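Local coordinates for serine--tRNA ligase (Pyrococcus horikoshii, PDB 2DQ0), which probably charges tRNA(Ser), and also tRNA(Sec), with serine at the expense of ATP, working as a class II synthetase homodimer, at residues 334-339 with 358-363. Numbering follows the deposited sequence.
Sequences LEIPYR and IEAWMP
Arg339 and Glu359 form a hydrogen-bonded pair of the antiparallel beta hairpin made by strands 338-342 and 354-362, part of the largely antiparallel sheet of the class II synthetase core. The backbone N-H and C=O of both residues are satisfied across the pair: Arg339 N donates to Glu359 O at 3.1 Å, and Glu359 N to Arg339 O at 3.0 Å. Two residues along, Trp361 N gives Pro337 O a nearly straight bond (3.0 Å, 175° at the hydrogen), while Trp361 NE1 is taken up by Arg133 O. Tyr338 and Ala360, the non-hydrogen-bonded pair, point to the other face, where Tyr338 CG meets Ile358 CG2 at 3.8 Å and the phenol OH bonds to Glu328 and Gln332 of helix 316-333. Ile358 in turn packs on Val372, a predicted ATP-site residue. With CG of Arg339 between its backbone N and carbonyl carbon (chi1 71°), the extended chain crosses Glu359, and NH2 donates to Gln145 O. In the salt bridge Arg339 grips side-on, the two planes 24° apart. An alanine at Arg339 would probably leave the Glu359 carboxylate without its countercharge and Gln145 O without a donor. Glu359 OE2 alone takes both bonds, from Arg339 NE at 2.8 Å and, through its syn lone pair, from Arg339 NH1 at 2.7 Å.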
loop_
_atom_site.group_PDB
_atom_site.type_symbol
_atom_site.label_atom_id
_atom_site.label_comp_id
_atom_site.label_asym_id
_atom_site.label_seq_id
_atom_site.Cartn_x
_atom_site.Cartn_y
_atom_site.Cartn_z
ATOM N N LEU A 334 -22.914 10.748 11.335
ATOM C CA LEU A 334 -21.679 11.171 11.972
ATOM C C LEU A 334 -21.865 12.582 12.550
ATOM O O LEU A 334 -20.949 13.144 13.164
ATOM C CB LEU A 334 -20.553 11.161 10.935
ATOM C CG LEU A 334 -19.493 10.066 11.017
ATOM C CD1 LEU A 334 -19.971 8.949 11.867
ATOM C CD2 LEU A 334 -19.133 9.587 9.637
ATOM N N GLU A 335 -23.060 13.139 12.338
ATOM C CA GLU A 335 -23.423 14.470 12.825
ATOM C C GLU A 335 -22.434 15.531 12.332
ATOM O O GLU A 335 -21.919 16.342 13.116
ATOM C CB GLU A 335 -23.467 14.481 14.361
ATOM C CG GLU A 335 -24.373 13.432 15.007
ATOM C CD GLU A 335 -24.240 13.392 16.530
ATOM O OE1 GLU A 335 -24.416 12.303 17.138
ATOM O OE2 GLU A 335 -23.960 14.456 17.130
ATOM N N ILE A 336 -22.171 15.522 11.029
ATOM C CA ILE A 336 -21.246 16.490 10.452
ATOM C C ILE A 336 -21.962 17.428 9.489
ATOM O O ILE A 336 -22.384 17.022 8.401
ATOM C CB ILE A 336 -20.074 15.801 9.699
ATOM C CG1 ILE A 336 -19.309 14.868 10.651
ATOM C CG2 ILE A 336 -19.108 16.867 9.164
ATOM C CD1 ILE A 336 -18.585 15.589 11.811
ATOM N N PRO A 337 -22.103 18.702 9.875
ATOM C CA PRO A 337 -22.786 19.638 8.980
ATOM C C PRO A 337 -21.983 19.791 7.679
ATOM O O PRO A 337 -20.759 19.737 7.678
ATOM C CB PRO A 337 -22.902 20.912 9.826
ATOM C CG PRO A 337 -21.667 20.851 10.700
ATOM C CD PRO A 337 -21.551 19.377 11.066
ATOM N N TYR A 338 -22.684 19.966 6.569
ATOM C CA TYR A 338 -22.030 20.047 5.272
ATOM C C TYR A 338 -22.930 20.731 4.258
ATOM O O TYR A 338 -24.068 21.111 4.546
ATOM C CB TYR A 338 -21.724 18.625 4.778
ATOM C CG TYR A 338 -22.967 17.790 4.458
ATOM C CD1 TYR A 338 -23.626 17.925 3.238
ATOM C CD2 TYR A 338 -23.505 16.897 5.395
ATOM C CE1 TYR A 338 -24.794 17.203 2.949
ATOM C CE2 TYR A 338 -24.681 16.163 5.119
ATOM C CZ TYR A 338 -25.320 16.327 3.893
ATOM O OH TYR A 338 -26.500 15.655 3.623
ATOM N N ARG A 339 -22.399 20.866 3.058
ATOM C CA ARG A 339 -23.126 21.448 1.955
ATOM C C ARG A 339 -22.651 20.612 0.754
ATOM O O ARG A 339 -21.481 20.243 0.688
ATOM C CB ARG A 339 -22.747 22.933 1.794
ATOM C CG ARG A 339 -21.340 23.170 1.273
ATOM C CD ARG A 339 -20.988 24.631 1.107
ATOM N NE ARG A 339 -19.803 24.729 0.264
ATOM C CZ ARG A 339 -19.441 25.807 -0.421
ATOM N NH1 ARG A 339 -18.347 25.779 -1.172
ATOM N NH2 ARG A 339 -20.173 26.911 -0.360
ATOM N N ILE A 358 -19.121 16.559 -1.318
ATOM C CA ILE A 358 -19.660 16.873 -0.019
ATOM C C ILE A 358 -18.540 17.633 0.684
ATOM O O ILE A 358 -17.471 17.067 0.936
ATOM C CB ILE A 358 -19.976 15.634 0.799
ATOM C CG1 ILE A 358 -21.066 14.817 0.100
ATOM C CG2 ILE A 358 -20.398 16.062 2.207
ATOM C CD1 ILE A 358 -21.495 13.568 0.848
ATOM N N GLU A 359 -18.767 18.913 0.971
ATOM C CA GLU A 359 -17.770 19.730 1.662
ATOM C C GLU A 359 -18.279 19.942 3.056
ATOM O O GLU A 359 -19.315 20.572 3.247
ATOM C CB GLU A 359 -17.575 21.078 0.973
ATOM C CG GLU A 359 -16.930 20.982 -0.414
ATOM C CD GLU A 359 -17.026 22.287 -1.202
ATOM O OE1 GLU A 359 -16.434 22.394 -2.297
ATOM O OE2 GLU A 359 -17.707 23.216 -0.726
ATOM N N ALA A 360 -17.566 19.385 4.031
ATOM C CA ALA A 360 -17.951 19.508 5.441
ATOM C C ALA A 360 -17.497 20.807 6.002
ATOM O O ALA A 360 -16.462 21.333 5.616
ATOM C CB ALA A 360 -17.351 18.400 6.278
ATOM N N TRP A 361 -18.294 21.319 6.924
ATOM C CA TRP A 361 -17.974 22.545 7.607
ATOM C C TRP A 361 -16.855 22.162 8.585
ATOM O O TRP A 361 -16.965 21.177 9.310
ATOM C CB TRP A 361 -19.200 23.066 8.376
ATOM C CG TRP A 361 -18.829 24.261 9.182
ATOM C CD1 TRP A 361 -18.782 24.356 10.545
ATOM C CD2 TRP A 361 -18.310 25.492 8.673
ATOM N NE1 TRP A 361 -18.258 25.573 10.920
ATOM C CE2 TRP A 361 -17.958 26.292 9.790
ATOM C CE3 TRP A 361 -18.105 25.998 7.382
ATOM C CZ2 TRP A 361 -17.409 27.582 9.652
ATOM C CZ3 TRP A 361 -17.563 27.274 7.241
ATOM C CH2 TRP A 361 -17.221 28.052 8.374
ATOM N N MET A 362 -15.774 22.926 8.600
ATOM C CA MET A 362 -14.671 22.624 9.494
ATOM C C MET A 362 -14.531 23.771 10.484
ATOM O O MET A 362 -13.841 24.765 10.238
ATOM C CB MET A 362 -13.379 22.429 8.682
ATOM C CG MET A 362 -13.456 21.301 7.638
ATOM S SD MET A 362 -13.584 19.606 8.366
ATOM C CE MET A 362 -13.225 18.601 6.917
ATOM N N PRO A 363 -15.198 23.647 11.634
ATOM C CA PRO A 363 -15.148 24.689 12.661
ATOM C C PRO A 363 -13.790 25.378 12.852
ATOM O O PRO A 363 -13.720 26.601 12.887
ATOM C CB PRO A 363 -15.627 23.954 13.907
ATOM C CG PRO A 363 -16.636 22.975 13.332
ATOM C CD PRO A 363 -15.937 22.460 12.104
#